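Local coordinates for protein gamma-glutamyltranspeptidase (Ggt) (Helicobacter pylori 26695, PDB 5BPK) that probably transfers or hydrolyses the gamma-glutamyl group of glutathione and related compounds, as an N-terminal nucleophile hydrolase, at residues B[123-137]-B[153-165]. Sequence-based numbering, arbitrary orientation.
Sequences RFHMQWLPDELRIEK and YQIVTKPVMGDVN. With EDO (1,2-ethanediol), chain R; EDO (1,2-ethanediol), chain C.
With CG opposite its backbone N (chi1 169°) and the chain extended to NE, R134 runs out between K158, which crosses it at about a right angle, and M161, which runs past it the opposite way. K158 CB and M161 CG cover opposite faces of the R134 guanidinium, and R134 NH2 donates to P159 O (2.9 Å), in the guanidinium plane. A long, flat cation suits this slot of methylenes and oxygens. K158 NZ takes the syn lone pair of E132 OE2 in a 2.7 Å salt bridge; V156 CG2 packs against the E132 carboxylate. Unbranched M161 rests SD 3.4 Å from H125 CB, oblique to the ring. E136 OE2 accepts the N-H of M161 on its anti lone pair (2.8 Å), and R123 NH1, also salt-bridged to D183, donates to M161 O. On the sheet face away from R134 and V156, beta-branched I135 and I155 meet, I135 CD1 to I155 CG2 3.7 Å, and L133 CD2 lies over one face of the Y153 ring, toward its rim. Parallel strands 133-135 and 155-157, bonded through N and O of L133 and I135, close a beta-alpha-beta unit: helix 142-151 packs on L133 and I155, and helix 96-109 touches H125 and M161.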
ATOM      1  N   ARG B 123       0.250  17.739   2.964  1.00 10.85           N
ATOM      2  CA  ARG B 123       1.428  16.914   2.708  1.00 10.94           C
ATOM      3  C   ARG B 123       2.238  17.478   1.551  1.00 10.30           C
ATOM      4  O   ARG B 123       1.671  18.069   0.632  1.00 10.44           O
ATOM      5  CB  ARG B 123       0.992  15.491   2.355  1.00 10.12           C
ATOM      6  CG  ARG B 123       0.456  14.734   3.546  1.00 12.10           C
ATOM      7  CD  ARG B 123      -0.327  13.456   3.132  1.00 12.74           C
ATOM      8  NE  ARG B 123      -1.079  12.986   4.295  1.00 14.84           N
ATOM      9  CZ  ARG B 123      -2.096  12.143   4.282  1.00 12.00           C
ATOM     10  NH1 ARG B 123      -2.559  11.631   3.151  1.00 12.42           N
ATOM     11  NH2 ARG B 123      -2.677  11.833   5.432  1.00 14.93           N
ATOM     12  N   PHE B 124       3.561  17.299   1.611  1.00 11.34           N
ATOM     13  CA  PHE B 124       4.457  17.616   0.490  1.00 11.29           C
ATOM     14  C   PHE B 124       5.169  16.339   0.071  1.00 11.88           C
ATOM     15  O   PHE B 124       5.084  15.321   0.747  1.00 12.43           O
ATOM     16  CB  PHE B 124       5.473  18.723   0.837  1.00 10.60           C
ATOM     17  CG  PHE B 124       6.405  18.367   1.957  1.00 10.00           C
ATOM     18  CD1 PHE B 124       7.621  17.735   1.707  1.00 10.97           C
ATOM     19  CD2 PHE B 124       6.051  18.636   3.264  1.00 11.13           C
ATOM     20  CE1 PHE B 124       8.466  17.393   2.755  1.00 12.86           C
ATOM     21  CE2 PHE B 124       6.875  18.284   4.311  1.00 10.46           C
ATOM     22  CZ  PHE B 124       8.088  17.656   4.064  1.00 11.31           C
ATOM     23  N   HIS B 125       5.862  16.391  -1.057  1.00 10.46           N
ATOM     24  CA  HIS B 125       6.491  15.199  -1.609  1.00 10.19           C
ATOM     25  C   HIS B 125       7.642  15.567  -2.532  1.00 10.92           C
ATOM     26  O   HIS B 125       7.519  16.458  -3.365  1.00 12.52           O
ATOM     27  CB  HIS B 125       5.416  14.386  -2.345  1.00 10.86           C
ATOM     28  CG  HIS B 125       5.926  13.196  -3.092  1.00  8.66           C
ATOM     29  ND1 HIS B 125       6.334  12.037  -2.468  1.00 13.62           N
ATOM     30  CD2 HIS B 125       6.064  12.977  -4.425  1.00 10.73           C
ATOM     31  CE1 HIS B 125       6.711  11.160  -3.382  1.00 13.18           C
ATOM     32  NE2 HIS B 125       6.548  11.700  -4.578  1.00 11.14           N
ATOM     33  N   MET B 126       8.745  14.849  -2.366  1.00 10.86           N
ATOM     34  CA  MET B 126       9.899  14.905  -3.253  1.00 11.01           C
ATOM     35  C   MET B 126      10.331  13.469  -3.525  1.00 10.97           C
ATOM     36  O   MET B 126      10.569  12.718  -2.592  1.00 12.94           O
ATOM     37  CB  MET B 126      11.016  15.717  -2.582  1.00 11.60           C
ATOM     38  CG  MET B 126      12.427  15.532  -3.128  1.00 10.68           C
ATOM     39  SD  MET B 126      12.667  15.964  -4.850  1.00 13.52           S
ATOM     40  CE  MET B 126      12.593  17.770  -4.777  1.00 13.99           C
ATOM     41  N   GLN B 127      10.397  13.097  -4.803  1.00 11.00           N
ATOM     42  CA  GLN B 127      10.830  11.746  -5.201  1.00 10.21           C
ATOM     43  C   GLN B 127      12.015  11.746  -6.165  1.00 11.93           C
ATOM     44  O   GLN B 127      12.243  10.756  -6.874  1.00 12.88           O
ATOM     45  CB  GLN B 127       9.662  10.927  -5.778  1.00 11.60           C
ATOM     46  CG  GLN B 127       9.033  11.465  -7.025  1.00 12.13           C
ATOM     47  CD  GLN B 127       7.970  10.521  -7.583  1.00 11.58           C
ATOM     48  OE1 GLN B 127       6.947  10.258  -6.940  1.00 12.78           O
ATOM     49  NE2 GLN B 127       8.214   9.999  -8.783  1.00 13.89           N
ATOM     50  N   TRP B 128      12.779  12.842  -6.151  1.00 11.28           N
ATOM     51  CA  TRP B 128      14.058  12.977  -6.870  1.00 11.12           C
ATOM     52  C   TRP B 128      13.837  13.167  -8.378  1.00 11.89           C
ATOM     53  O   TRP B 128      14.241  14.191  -8.935  1.00 14.37           O
ATOM     54  CB  TRP B 128      15.004  11.819  -6.492  1.00 11.47           C
ATOM     55  CG  TRP B 128      16.168  11.529  -7.399  1.00 12.61           C
ATOM     56  CD1 TRP B 128      17.306  12.265  -7.546  1.00 14.91           C
ATOM     57  CD2 TRP B 128      16.303  10.399  -8.250  1.00 15.13           C
ATOM     58  NE1 TRP B 128      18.150  11.648  -8.448  1.00 15.22           N
ATOM     59  CE2 TRP B 128      17.546  10.507  -8.904  1.00 17.50           C
ATOM     60  CE3 TRP B 128      15.483   9.299  -8.533  1.00 16.86           C
ATOM     61  CZ2 TRP B 128      17.993   9.552  -9.819  1.00 18.12           C
ATOM     62  CZ3 TRP B 128      15.928   8.356  -9.447  1.00 18.81           C
ATOM     63  CH2 TRP B 128      17.169   8.490 -10.072  1.00 19.13           C
ATOM     64  N   LEU B 129      13.178  12.211  -9.029  1.00 13.38           N
ATOM     65  CA  LEU B 129      12.685  12.400 -10.392  1.00 13.54           C
ATOM     66  C   LEU B 129      11.179  12.143 -10.385  1.00 13.42           C
ATOM     67  O   LEU B 129      10.749  11.083  -9.949  1.00 14.41           O
ATOM     68  CB  LEU B 129      13.370  11.443 -11.380  1.00 16.18           C
ATOM     69  CG  LEU B 129      14.852  11.653 -11.667  1.00 19.27           C
ATOM     70  CD1 LEU B 129      15.362  10.580 -12.633  1.00 22.49           C
ATOM     71  CD2 LEU B 129      15.117  13.062 -12.209  1.00 21.45           C
ATOM     72  N   PRO B 130      10.369  13.122 -10.834  1.00 13.08           N
ATOM     73  CA  PRO B 130      10.765  14.443 -11.282  1.00 13.81           C
ATOM     74  C   PRO B 130      11.352  15.274 -10.151  1.00 14.16           C
ATOM     75  O   PRO B 130      11.049  15.035  -8.973  1.00 13.83           O
ATOM     76  CB  PRO B 130       9.453  15.065 -11.780  1.00 15.91           C
ATOM     77  CG  PRO B 130       8.389  14.331 -11.097  1.00 18.08           C
ATOM     78  CD  PRO B 130       8.909  12.953 -10.827  1.00 14.41           C
ATOM     79  N   ASP B 131      12.200  16.227 -10.521  1.00 13.92           N
ATOM     80  CA  ASP B 131      12.858  17.098  -9.555  1.00 14.29           C
ATOM     81  C   ASP B 131      11.930  18.276  -9.276  1.00 15.22           C
ATOM     82  O   ASP B 131      12.046  19.362  -9.861  1.00 16.07           O
ATOM     83  CB  ASP B 131      14.244  17.530 -10.060  1.00 14.62           C
ATOM     84  CG  ASP B 131      15.018  18.343  -9.041  1.00 15.35           C
ATOM     85  OD1 ASP B 131      14.455  18.698  -7.976  1.00 15.26           O
ATOM     86  OD2 ASP B 131      16.203  18.637  -9.300  1.00 17.10           O
ATOM     87  N   GLU B 132      10.996  18.019  -8.374  1.00 13.35           N
ATOM     88  CA  GLU B 132       9.944  18.979  -8.024  1.00 13.55           C
ATOM     89  C   GLU B 132       9.518  18.755  -6.579  1.00 12.96           C
ATOM     90  O   GLU B 132       9.597  17.639  -6.063  1.00 14.85           O
ATOM     91  CB  GLU B 132       8.737  18.822  -8.954  1.00 13.95           C
ATOM     92  CG  GLU B 132       7.938  17.536  -8.762  1.00 14.81           C
ATOM     93  CD  GLU B 132       6.827  17.327  -9.783  1.00 15.50           C
ATOM     94  OE1 GLU B 132       6.858  17.945 -10.883  1.00 18.15           O
ATOM     95  OE2 GLU B 132       5.918  16.507  -9.487  1.00 18.83           O
ATOM     96  N   LEU B 133       9.072  19.824  -5.929  1.00 11.78           N
ATOM     97  CA  LEU B 133       8.462  19.701  -4.604  1.00 13.77           C
ATOM     98  C   LEU B 133       6.957  19.760  -4.815  1.00 13.28           C
ATOM     99  O   LEU B 133       6.390  20.819  -5.106  1.00 13.30           O
ATOM    100  CB  LEU B 133       8.945  20.803  -3.646  1.00 14.85           C
ATOM    101  CG  LEU B 133       8.454  20.702  -2.185  1.00 11.34           C
ATOM    102  CD1 LEU B 133       8.975  19.416  -1.497  1.00 13.06           C
ATOM    103  CD2 LEU B 133       8.927  21.946  -1.427  1.00 15.74           C
ATOM    104  N   ARG B 134       6.321  18.603  -4.697  1.00 12.37           N
ATOM    105  CA  ARG B 134       4.892  18.475  -4.902  1.00 13.42           C
ATOM    106  C   ARG B 134       4.164  18.853  -3.618  1.00 11.63           C
ATOM    107  O   ARG B 134       4.512  18.368  -2.536  1.00 12.41           O
ATOM    108  CB  ARG B 134       4.565  17.038  -5.320  1.00 12.80           C
ATOM    109  CG  ARG B 134       3.103  16.692  -5.313  1.00 14.23           C
ATOM    110  CD  ARG B 134       2.845  15.318  -5.844  1.00 14.69           C
ATOM    111  NE  ARG B 134       1.409  15.061  -5.888  1.00 12.10           N
ATOM    112  CZ  ARG B 134       0.819  14.101  -6.596  1.00 12.66           C
ATOM    113  NH1 ARG B 134       1.544  13.263  -7.329  1.00 15.44           N
ATOM    114  NH2 ARG B 134      -0.511  13.978  -6.573  1.00 16.13           N
ATOM    115  N   ILE B 135       3.165  19.723  -3.754  1.00 10.74           N
ATOM    116  CA  ILE B 135       2.329  20.154  -2.635  1.00 11.14           C
ATOM    117  C   ILE B 135       0.839  19.974  -2.954  1.00 11.16           C
ATOM    118  O   ILE B 135       0.467  19.666  -4.098  1.00 12.08           O
ATOM    119  CB  ILE B 135       2.655  21.624  -2.233  1.00 10.58           C
ATOM    120  CG1 ILE B 135       2.258  22.616  -3.331  1.00 13.00           C
ATOM    121  CG2 ILE B 135       4.133  21.749  -1.921  1.00 12.86           C
ATOM    122  CD1 ILE B 135       2.120  24.029  -2.840  1.00 11.91           C
ATOM    123  N   GLU B 136       0.001  20.200  -1.944  1.00 12.28           N
ATOM    124  CA  GLU B 136      -1.460  20.129  -2.075  1.00 11.05           C
ATOM    125  C   GLU B 136      -2.054  21.519  -2.031  1.00 10.79           C
ATOM    126  O   GLU B 136      -1.472  22.440  -1.447  1.00 12.29           O
ATOM    127  CB  GLU B 136      -2.063  19.257  -0.960  1.00 10.38           C
ATOM    128  CG  GLU B 136      -1.541  17.821  -0.978  1.00 12.56           C
ATOM    129  CD  GLU B 136      -2.040  16.982   0.172  1.00  9.76           C
ATOM    130  OE1 GLU B 136      -2.076  17.482   1.335  1.00 12.03           O
ATOM    131  OE2 GLU B 136      -2.425  15.810  -0.089  1.00 12.35           O
ATOM    132  N   LYS B 137      -3.231  21.664  -2.636  1.00 12.40           N
ATOM    133  CA  LYS B 137      -3.902  22.961  -2.683  1.00 14.21           C
ATOM    134  C   LYS B 137      -4.132  23.469  -1.256  1.00 13.40           C
ATOM    135  O   LYS B 137      -4.533  22.707  -0.382  1.00 13.73           O
ATOM    136  CB  LYS B 137      -5.219  22.857  -3.447  1.00 16.55           C
ATOM    137  CG  LYS B 137      -5.812  24.213  -3.830  1.00 21.48           C
ATOM    138  CD  LYS B 137      -6.949  24.106  -4.852  1.00 27.10           C
ATOM    139  CE  LYS B 137      -8.068  23.211  -4.364  1.00 29.72           C
ATOM    140  NZ  LYS B 137      -9.341  23.358  -5.133  1.00 32.87           N
ATOM    141  N   TYR B 153      13.750  24.999  -4.978  1.00 15.80           N
ATOM    142  CA  TYR B 153      12.680  24.038  -5.269  1.00 15.18           C
ATOM    143  C   TYR B 153      11.790  24.551  -6.405  1.00 15.62           C
ATOM    144  O   TYR B 153      11.485  25.748  -6.476  1.00 17.38           O
ATOM    145  CB  TYR B 153      11.824  23.763  -4.020  1.00 15.61           C
ATOM    146  CG  TYR B 153      12.552  22.984  -2.952  1.00 11.91           C
ATOM    147  CD1 TYR B 153      12.860  21.638  -3.148  1.00 12.64           C
ATOM    148  CD2 TYR B 153      12.937  23.578  -1.754  1.00 13.52           C
ATOM    149  CE1 TYR B 153      13.545  20.911  -2.186  1.00 15.64           C
ATOM    150  CE2 TYR B 153      13.631  22.848  -0.768  1.00 14.72           C
ATOM    151  CZ  TYR B 153      13.920  21.509  -0.998  1.00 14.50           C
ATOM    152  OH  TYR B 153      14.592  20.761  -0.059  1.00 13.82           O
ATOM    153  N   GLN B 154      11.368  23.636  -7.275  1.00 16.14           N
ATOM    154  CA  GLN B 154      10.315  23.898  -8.245  1.00 18.00           C
ATOM    155  C   GLN B 154       9.045  23.345  -7.625  1.00 15.59           C
ATOM    156  O   GLN B 154       8.856  22.133  -7.581  1.00 15.98           O
ATOM    157  CB  GLN B 154      10.600  23.197  -9.578  1.00 21.13           C
ATOM    158  CG  GLN B 154      11.948  23.553 -10.202  1.00 28.68           C
ATOM    159  CD  GLN B 154      12.003  24.983 -10.704  1.00 35.81           C
ATOM    160  OE1 GLN B 154      12.851  25.776 -10.277  1.00 43.67           O
ATOM    161  NE2 GLN B 154      11.094  25.324 -11.612  1.00 38.89           N
ATOM    162  N   ILE B 155       8.194  24.238  -7.133  1.00 15.33           N
ATOM    163  CA  ILE B 155       7.008  23.847  -6.371  1.00 14.13           C
ATOM    164  C   ILE B 155       5.845  23.682  -7.330  1.00 13.56           C
ATOM    165  O   ILE B 155       5.587  24.563  -8.162  1.00 18.21           O
ATOM    166  CB  ILE B 155       6.679  24.881  -5.287  1.00 14.84           C
ATOM    167  CG1 ILE B 155       7.889  25.047  -4.365  1.00 16.74           C
ATOM    168  CG2 ILE B 155       5.403  24.457  -4.511  1.00 16.22           C
ATOM    169  CD1 ILE B 155       7.703  26.044  -3.270  1.00 17.65           C
ATOM    170  N   VAL B 156       5.156  22.549  -7.218  1.00 13.21           N
ATOM    171  CA  VAL B 156       4.030  22.226  -8.083  1.00 13.94           C
ATOM    172  C   VAL B 156       2.854  21.750  -7.226  1.00 13.78           C
ATOM    173  O   VAL B 156       3.013  20.895  -6.347  1.00 12.95           O
ATOM    174  CB  VAL B 156       4.387  21.154  -9.137  1.00 15.03           C
ATOM    175  CG1 VAL B 156       5.534  21.646 -10.010  1.00 19.79           C
ATOM    176  CG2 VAL B 156       4.759  19.831  -8.506  1.00 17.69           C
ATOM    177  N   THR B 157       1.683  22.323  -7.479  1.00 15.40           N
ATOM    178  CA  THR B 157       0.477  21.924  -6.773  1.00 13.35           C
ATOM    179  C   THR B 157      -0.219  20.860  -7.614  1.00 14.19           C
ATOM    180  O   THR B 157      -0.546  21.094  -8.784  1.00 14.72           O
ATOM    181  CB  THR B 157      -0.460  23.127  -6.526  1.00 12.93           C
ATOM    182  OG1 THR B 157       0.249  24.164  -5.825  1.00 15.37           O
ATOM    183  CG2 THR B 157      -1.699  22.691  -5.742  1.00 16.93           C
ATOM    184  N   LYS B 158      -0.431  19.694  -7.005  1.00 13.00           N
ATOM    185  CA  LYS B 158      -1.013  18.534  -7.652  1.00 12.81           C
ATOM    186  C   LYS B 158      -2.129  17.955  -6.782  1.00 12.25           C
ATOM    187  O   LYS B 158      -2.339  18.408  -5.660  1.00 13.56           O
ATOM    188  CB  LYS B 158       0.074  17.493  -7.940  1.00 14.68           C
ATOM    189  CG  LYS B 158       0.960  17.868  -9.119  1.00 16.53           C
ATOM    190  CD  LYS B 158       2.007  16.801  -9.420  1.00 18.46           C
ATOM    191  CE  LYS B 158       2.682  17.044 -10.762  1.00 17.96           C
ATOM    192  NZ  LYS B 158       3.768  16.053 -11.023  1.00 18.71           N
ATOM    193  N   PRO B 159      -2.862  16.953  -7.300  1.00 13.68           N
ATOM    194  CA  PRO B 159      -3.963  16.395  -6.510  1.00 13.67           C
ATOM    195  C   PRO B 159      -3.529  15.864  -5.152  1.00 14.36           C
ATOM    196  O   PRO B 159      -2.365  15.538  -4.959  1.00 13.81           O
ATOM    197  CB  PRO B 159      -4.502  15.280  -7.409  1.00 16.34           C
ATOM    198  CG  PRO B 159      -4.206  15.771  -8.808  1.00 15.95           C
ATOM    199  CD  PRO B 159      -2.899  16.490  -8.699  1.00 14.45           C
ATOM    200  N   VAL B 160      -4.471  15.766  -4.221  1.00 11.61           N
ATOM    201  CA  VAL B 160      -4.147  15.297  -2.887  1.00 11.69           C
ATOM    202  C   VAL B 160      -3.508  13.913  -2.925  1.00  9.57           C
ATOM    203  O   VAL B 160      -3.847  13.062  -3.763  1.00 12.61           O
ATOM    204  CB  VAL B 160      -5.367  15.339  -1.910  1.00 12.01           C
ATOM    205  CG1 VAL B 160      -5.763  16.760  -1.627  1.00 14.79           C
ATOM    206  CG2 VAL B 160      -6.544  14.489  -2.415  1.00 13.81           C
ATOM    207  N   MET B 161      -2.621  13.696  -1.960  1.00 10.04           N
ATOM    208  CA  MET B 161      -1.787  12.522  -1.884  1.00 11.51           C
ATOM    209  C   MET B 161      -2.192  11.655  -0.707  1.00 11.13           C
ATOM    210  O   MET B 161      -2.151  12.111   0.427  1.00 11.17           O
ATOM    211  CB  MET B 161      -0.344  12.952  -1.669  1.00 12.67           C
ATOM    212  CG  MET B 161       0.299  13.607  -2.858  1.00 12.17           C
ATOM    213  SD  MET B 161       1.993  14.089  -2.525  1.00 12.36           S
ATOM    214  CE  MET B 161       1.739  15.569  -1.521  1.00 13.57           C
ATOM    215  N   GLY B 162      -2.566  10.412  -0.980  1.00 12.78           N
ATOM    216  CA  GLY B 162      -2.713   9.409   0.065  1.00 12.89           C
ATOM    217  C   GLY B 162      -4.117   9.211   0.584  1.00 12.38           C
ATOM    218  O   GLY B 162      -5.038   9.982   0.284  1.00 12.06           O
ATOM    219  N   ASP B 163      -4.256   8.178   1.410  1.00 11.38           N
ATOM    220  CA  ASP B 163      -5.516   7.870   2.087  1.00 10.52           C
ATOM    221  C   ASP B 163      -5.172   7.034   3.320  1.00 11.77           C
ATOM    222  O   ASP B 163      -5.201   5.810   3.307  1.00 11.24           O
ATOM    223  CB  ASP B 163      -6.486   7.152   1.147  1.00 10.97           C
ATOM    224  CG  ASP B 163      -7.805   6.796   1.818  1.00 11.31           C
ATOM    225  OD1 ASP B 163      -8.058   7.276   2.941  1.00 16.05           O
ATOM    226  OD2 ASP B 163      -8.572   6.019   1.227  1.00 13.63           O
ATOM    227  N   VAL B 164      -4.789   7.736   4.371  1.00  9.94           N
ATOM    228  CA  VAL B 164      -4.297   7.130   5.587  1.00 10.06           C
ATOM    229  C   VAL B 164      -5.436   6.735   6.520  1.00 10.01           C
ATOM    230  O   VAL B 164      -6.318   7.533   6.816  1.00 11.39           O
ATOM    231  CB  VAL B 164      -3.367   8.102   6.334  1.00  8.84           C
ATOM    232  CG1 VAL B 164      -2.901   7.495   7.681  1.00 10.91           C
ATOM    233  CG2 VAL B 164      -2.176   8.499   5.456  1.00 11.12           C
ATOM    234  N   ASN B 165      -5.408   5.481   6.958  1.00  9.99           N
ATOM    235  CA  ASN B 165      -6.233   5.013   8.045  1.00  9.46           C
ATOM    236  C   ASN B 165      -5.271   4.653   9.161  1.00  9.50           C
ATOM    237  O   ASN B 165      -4.412   3.785   8.986  1.00 10.81           O
ATOM    238  CB  ASN B 165      -7.087   3.838   7.587  1.00  9.94           C
ATOM    239  CG  ASN B 165      -8.063   4.251   6.524  1.00 10.36           C
ATOM    240  OD1 ASN B 165      -8.890   5.138   6.758  1.00 11.26           O
ATOM    241  ND2 ASN B 165      -7.961   3.649   5.339  1.00 13.08           N
TER
HETATM  242  C1  EDO R 704       2.465  20.953   2.813  1.00 15.64           C
HETATM  243  O1  EDO R 704       3.764  21.458   3.155  1.00 19.65           O
HETATM  244  C2  EDO R 704       2.169  21.223   1.334  1.00 14.35           C
HETATM  245  O2  EDO R 704       0.897  20.691   0.900  1.00 12.99           O
HETATM  246  C1  EDO C 709      -7.656  17.364  -5.368  1.00 33.93           C
HETATM  247  O1  EDO C 709      -6.956  16.125  -5.348  1.00 29.25           O
HETATM  248  C2  EDO C 709      -6.715  18.440  -4.861  1.00 33.55           C
HETATM  249  O2  EDO C 709      -7.291  19.737  -5.015  1.00 40.74           O
HETATM  250  O   HOH W   1      12.573  21.008  -7.156  1.00 19.30           O
HETATM  251  O   HOH W   2       5.674  16.942 -13.232  1.00 41.63           O
HETATM  252  O   HOH W   3      -0.103  16.855  -4.223  1.00 13.30           O
HETATM  253  O   HOH W   4      -4.216  19.339  -3.856  1.00 17.02           O